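Local atomic coordinates of cytidine deaminase (Burkholderia pseudomallei, PDB entry 3DMO), a protein that catalyses the zinc-dependent hydrolytic deamination of cytidine and 2'-deoxycytidine to uridine and 2'-deoxyuridine, probably in pyrimidine salvage. Residues A[25-30]-A[48-53]; A[61-66]-A[97-102]. One frame throughout, in Å; residues are numbered along the deposited sequence.

Contact 1: A[25-30]-A[48-53]; sequences AYAPYS and GCNVEN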
loop_
_atom_site.group_PDB
_atom_site.type_symbol
_atom_site.label_atom_id
_atom_site.label_comp_id
_atom_site.label_asym_id
_atom_site.label_seq_id
_atom_site.Cartn_x
_atom_site.Cartn_y
_atom_site.Cartn_z
ATOM N N ALA A 25 10.584 -8.340 -14.808
ATOM C CA ALA A 25 9.388 -8.259 -13.966
ATOM C C ALA A 25 9.003 -9.607 -13.358
ATOM O O ALA A 25 9.211 -10.664 -13.959
ATOM C CB ALA A 25 8.225 -7.692 -14.750
ATOM N N TYR A 26 8.469 -9.554 -12.145
ATOM C CA TYR A 26 7.860 -10.713 -11.517
ATOM C C TYR A 26 6.369 -10.414 -11.431
ATOM O O TYR A 26 5.907 -9.760 -10.491
ATOM C CB TYR A 26 8.476 -10.982 -10.135
ATOM C CG TYR A 26 7.834 -12.122 -9.370
ATOM C CD1 TYR A 26 7.985 -13.449 -9.783
ATOM C CD2 TYR A 26 7.074 -11.866 -8.224
ATOM C CE1 TYR A 26 7.380 -14.496 -9.065
ATOM C CE2 TYR A 26 6.477 -12.896 -7.504
ATOM C CZ TYR A 26 6.628 -14.201 -7.929
ATOM O OH TYR A 26 6.027 -15.204 -7.201
ATOM N N ALA A 27 5.632 -10.862 -12.446
ATOM C CA ALA A 27 4.193 -10.605 -12.536
ATOM C C ALA A 27 3.384 -11.857 -12.928
ATOM O O ALA A 27 2.664 -11.834 -13.928
ATOM C CB ALA A 27 3.915 -9.445 -13.509
ATOM N N PRO A 28 3.468 -12.938 -12.125
ATOM C CA PRO A 28 2.741 -14.151 -12.503
ATOM C C PRO A 28 1.236 -14.055 -12.246
ATOM O O PRO A 28 0.487 -14.936 -12.673
ATOM C CB PRO A 28 3.362 -15.218 -11.601
ATOM C CG PRO A 28 3.733 -14.476 -10.375
ATOM C CD PRO A 28 4.183 -13.115 -10.843
ATOM N N TYR A 29 0.792 -13.002 -11.563
ATOM C CA TYR A 29 -0.631 -12.856 -11.249
ATOM C C TYR A 29 -1.380 -12.060 -12.312
ATOM O O TYR A 29 -2.404 -12.521 -12.814
ATOM C CB TYR A 29 -0.839 -12.276 -9.837
ATOM C CG TYR A 29 -0.114 -13.097 -8.794
ATOM C CD1 TYR A 29 1.137 -12.705 -8.329
ATOM C CD2 TYR A 29 -0.646 -14.302 -8.327
ATOM C CE1 TYR A 29 1.829 -13.466 -7.401
ATOM C CE2 TYR A 29 0.040 -15.076 -7.401
ATOM C CZ TYR A 29 1.282 -14.656 -6.948
ATOM O OH TYR A 29 1.978 -15.410 -6.033
ATOM N N SER A 30 -0.872 -10.878 -12.658
ATOM C CA SER A 30 -1.467 -10.063 -13.724
ATOM C C SER A 30 -1.012 -10.506 -15.110
ATOM O O SER A 30 -1.726 -10.299 -16.101
ATOM C CB SER A 30 -1.124 -8.582 -13.534
ATOM O OG SER A 30 0.255 -8.337 -13.765
ATOM N N GLY A 48 13.800 -0.577 -12.855
ATOM C CA GLY A 48 12.720 -1.001 -11.989
ATOM C C GLY A 48 11.758 -1.863 -12.778
ATOM O O GLY A 48 11.608 -1.702 -13.992
ATOM N N CYS A 49 11.121 -2.800 -12.092
ATOM C CA CYS A 49 10.075 -3.607 -12.692
ATOM C C CYS A 49 9.009 -3.843 -11.634
ATOM O O CYS A 49 9.271 -3.667 -10.429
ATOM C CB CYS A 49 10.655 -4.931 -13.209
ATOM S SG CYS A 49 11.431 -5.934 -11.927
ATOM N N ASN A 50 7.809 -4.218 -12.063
ATOM C CA ASN A 50 6.788 -4.581 -11.089
ATOM C C ASN A 50 7.128 -5.913 -10.415
ATOM O O ASN A 50 7.776 -6.780 -11.016
ATOM C CB ASN A 50 5.359 -4.534 -11.662
ATOM C CG ASN A 50 5.177 -5.373 -12.918
ATOM O OD1 ASN A 50 6.085 -5.496 -13.740
ATOM N ND2 ASN A 50 3.971 -5.916 -13.089
ATOM N N VAL A 51 6.765 -6.029 -9.146
ATOM C CA VAL A 51 7.053 -7.227 -8.356
ATOM C C VAL A 51 5.783 -7.555 -7.618
ATOM O O VAL A 51 5.385 -6.831 -6.696
ATOM C CB VAL A 51 8.219 -7.019 -7.352
ATOM C CG1 VAL A 51 8.486 -8.304 -6.563
ATOM C CG2 VAL A 51 9.484 -6.555 -8.089
ATOM N N GLU A 52 5.142 -8.640 -8.039
ATOM C CA GLU A 52 3.827 -8.992 -7.529
ATOM C C GLU A 52 3.881 -9.923 -6.315
ATOM O O GLU A 52 4.937 -10.462 -5.965
ATOM C CB GLU A 52 2.947 -9.558 -8.654
ATOM C CG GLU A 52 2.723 -8.528 -9.751
ATOM C CD GLU A 52 1.678 -8.905 -10.787
ATOM O OE1 GLU A 52 1.168 -7.975 -11.449
ATOM O OE2 GLU A 52 1.383 -10.106 -10.964
ATOM N N ASN A 53 2.729 -10.066 -5.657
ATOM C CA ASN A 53 2.580 -10.917 -4.483
ATOM C C ASN A 53 1.198 -11.551 -4.535
ATOM O O ASN A 53 0.282 -10.962 -5.105
ATOM C CB ASN A 53 2.727 -10.077 -3.211
ATOM C CG ASN A 53 2.906 -10.922 -1.974
ATOM O OD1 ASN A 53 1.924 -11.366 -1.366
ATOM N ND2 ASN A 53 4.157 -11.140 -1.575
#
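Y26 and V51 form a single parallel beta bridge where loop 25-30 runs beside the chain leaving strand 45-49, outermost within this chain in the mixed sheet of the cytidine deaminase fold. Y26 N donates to N50 O (3.1 Å) and E52 N to Y26 O (2.8 Å), straddling V51. CB of A25 packs on CB of C49 at 4.0 Å. E52 points into the loop: extended beyond CG, its chain runs antiparallel to the Y29 side chain, the ring and carboxylate planes 29° apart, CB at the ring edge and the carboxylate at the backbone where the loop turns. E52 OE2 accepts Y29 N nearly end-on (3.0 Å), the more bent bond, and S30 N through its syn lone pair (2.9 Å, 168° at the hydrogen). The Y26 ring meets E52 O edge-on. Hydroxyls of both tyrosines bond E105 of a second subunit. N50 to N53 belong to the predicted substrate site; a methylpentanediol, probably from the crystallisation liquor, hydrogen-bonds both N50 ND2 and E52 OE1; N50 ND2 also donates to F32 O. S30 OG also donates to E52 OE1, at a short 2.5 Å, from the syn side and 22° out of the carboxylate plane.

Contact 2: A[61-66]-A[97-102]; sequences CAERTA and GACRQV. With ZN (zinc ion), chain E.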
loop_
_atom_site.group_PDB
_atom_site.type_symbol
_atom_site.label_atom_id
_atom_site.label_comp_id
_atom_site.label_asym_id
_atom_site.label_seq_id
_atom_site.Cartn_x
_atom_site.Cartn_y
_atom_site.Cartn_z
ATOM N N CYS A 61 5.065 -1.435 -8.005
ATOM C CA CYS A 61 5.193 -0.995 -9.388
ATOM C C CYS A 61 6.637 -0.734 -9.795
ATOM O O CYS A 61 7.487 -0.426 -8.948
ATOM C CB CYS A 61 4.409 0.292 -9.582
ATOM S SG CYS A 61 2.630 0.108 -9.442
ATOM N N ALA A 62 6.894 -0.840 -11.105
ATOM C CA ALA A 62 8.198 -0.558 -11.710
ATOM C C ALA A 62 8.806 0.799 -11.339
ATOM O O ALA A 62 9.975 0.872 -10.956
ATOM C CB ALA A 62 8.107 -0.692 -13.237
ATOM N N GLU A 63 8.004 1.861 -11.441
ATOM C CA GLU A 63 8.454 3.223 -11.153
ATOM C C GLU A 63 8.991 3.283 -9.721
ATOM O O GLU A 63 10.072 3.829 -9.464
ATOM C CB GLU A 63 7.298 4.230 -11.293
ATOM C CG GLU A 63 6.614 4.292 -12.672
ATOM C CD GLU A 63 5.412 3.346 -12.811
ATOM O OE1 GLU A 63 5.547 2.133 -12.562
ATOM O OE2 GLU A 63 4.317 3.820 -13.181
ATOM N N ARG A 64 8.224 2.714 -8.789
ATOM C CA ARG A 64 8.605 2.734 -7.383
ATOM C C ARG A 64 9.809 1.846 -7.083
ATOM O O ARG A 64 10.668 2.240 -6.301
ATOM C CB ARG A 64 7.416 2.412 -6.476
ATOM C CG ARG A 64 6.448 3.584 -6.364
ATOM C CD ARG A 64 5.290 3.245 -5.449
ATOM N NE ARG A 64 4.289 2.436 -6.136
ATOM C CZ ARG A 64 3.345 1.725 -5.528
ATOM N NH1 ARG A 64 3.246 1.717 -4.197
ATOM N NH2 ARG A 64 2.482 1.025 -6.253
ATOM N N THR A 65 9.886 0.683 -7.731
ATOM C CA THR A 65 11.058 -0.194 -7.632
ATOM C C THR A 65 12.344 0.541 -8.044
ATOM O O THR A 65 13.344 0.490 -7.324
ATOM C CB THR A 65 10.886 -1.472 -8.480
ATOM O OG1 THR A 65 9.820 -2.261 -7.937
ATOM C CG2 THR A 65 12.172 -2.309 -8.480
ATOM N N ALA A 66 12.307 1.229 -9.186
ATOM C CA ALA A 66 13.452 2.022 -9.656
ATOM C C ALA A 66 13.860 3.113 -8.664
ATOM O O ALA A 66 15.032 3.246 -8.328
ATOM C CB ALA A 66 13.170 2.629 -11.032
ATOM N N GLY A 97 -1.699 6.235 -9.694
ATOM C CA GLY A 97 -1.713 7.342 -8.726
ATOM C C GLY A 97 -0.717 7.210 -7.572
ATOM O O GLY A 97 -0.127 8.202 -7.127
ATOM N N ALA A 98 -0.551 5.990 -7.066
ATOM C CA ALA A 98 0.459 5.705 -6.040
ATOM C C ALA A 98 1.868 6.048 -6.543
ATOM O O ALA A 98 2.636 6.736 -5.857
ATOM C CB ALA A 98 0.384 4.256 -5.599
ATOM N N CYS A 99 2.204 5.575 -7.745
ATOM C CA CYS A 99 3.486 5.920 -8.368
ATOM C C CYS A 99 3.688 7.413 -8.584
ATOM O O CYS A 99 4.795 7.916 -8.400
ATOM C CB CYS A 99 3.686 5.180 -9.692
ATOM S SG CYS A 99 4.101 3.446 -9.469
ATOM N N ARG A 100 2.619 8.109 -8.979
ATOM C CA ARG A 100 2.651 9.566 -9.147
ATOM C C ARG A 100 2.964 10.290 -7.837
ATOM O O ARG A 100 3.722 11.258 -7.832
ATOM C CB ARG A 100 1.343 10.079 -9.757
ATOM C CG ARG A 100 1.096 9.580 -11.172
ATOM C CD ARG A 100 -0.217 10.116 -11.727
ATOM N NE ARG A 100 -0.649 9.378 -12.912
ATOM C CZ ARG A 100 -1.483 9.834 -13.849
ATOM N NH1 ARG A 100 -2.012 11.056 -13.774
ATOM N NH2 ARG A 100 -1.807 9.043 -14.862
ATOM N N GLN A 101 2.403 9.801 -6.729
ATOM C CA GLN A 101 2.640 10.396 -5.411
ATOM C C GLN A 101 4.095 10.215 -4.964
ATOM O O GLN A 101 4.717 11.138 -4.416
ATOM C CB GLN A 101 1.677 9.809 -4.373
ATOM C CG GLN A 101 1.662 10.536 -3.019
ATOM C CD GLN A 101 1.137 11.953 -3.131
ATOM O OE1 GLN A 101 0.023 12.183 -3.604
ATOM N NE2 GLN A 101 1.943 12.917 -2.694
ATOM N N VAL A 102 4.647 9.031 -5.239
ATOM C CA VAL A 102 6.047 8.732 -4.915
ATOM C C VAL A 102 7.002 9.488 -5.858
ATOM O O VAL A 102 7.995 10.063 -5.409
ATOM C CB VAL A 102 6.317 7.216 -4.933
ATOM C CG1 VAL A 102 7.806 6.914 -4.783
ATOM C CG2 VAL A 102 5.517 6.529 -3.827
HETATM ZN ZN ZN E . 2.111 2.342 -10.145
HETATM O O HOH W 1 2.120 2.476 -12.281
#
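C61 and C99 both turn SG anti to their carbonyl carbons (chi1 -67° and -75°), which brings the two sulfurs to one zinc ion between the N-terminal ends of helices 62-72 and 97-107. R64 starts out in the same sense but bends at chi3, swinging its guanidinium across to the metal ligands. Each SG binds zinc at 2.4 Å; C96 is the third protein ligand, and a water at 2.1 Å from zinc completes the site. That water donates to E63 OE2 at 2.7 Å. The E63 chain, bent at chi2, lays its carboxylate against the sulfur of C99, with CD 3.6 Å from C99 SG. Two N-H groups of R64 serve the two thiolates: NE hydrogen-bonds C99 SG across the contact at 3.5 Å, somewhat tilted from the guanidinium plane, and NH2 hydrogen-bonds C61 SG within its own segment at 3.3 Å, close to that plane. This pairing would offset part of the negative charge of the cysteines and probably temper their donation to the metal. CB of A98 lies over the centre of one guanidinium face. Farther along, the R64 and V102 side chains cross at about a right angle, R64 CD lying 3.7 Å from V102 CG2. The short helical segments run nearly parallel, 28° apart, with C61 as N-cap of its helix. E63 is the predicted proton donor; its water-bridged approach to zinc is characteristic of the three-cysteine zinc site of tetrameric cytidine deaminases, the family pattern being (His/Cys)-Ala-Glu with Pro-Cys-x-x-Cys.

From the N terminus the chain passes helix 11-22, then the loop 25-30, and makes the hairpin of strands 34-40 and 45-49; contact 1 closes this excursion, joining the loop to the chain as it leaves the hairpin's second strand, at its open end. Contact 2 opens afterwards, at C61, and closes after helix 62-72 and strand 80-87, where helix 97-107 begins. The two neither nest nor cross. They meet where strand 45-49 ends against the start of helix 62-72, beside zinc ligand C61: C49 O and T65 OG1 are 2.9 Å apart, a probable hydrogen bond, while A62 CB packs on C49 CA. The predicted substrate segment follows directly from the strand, and the second subunit touches both contacts.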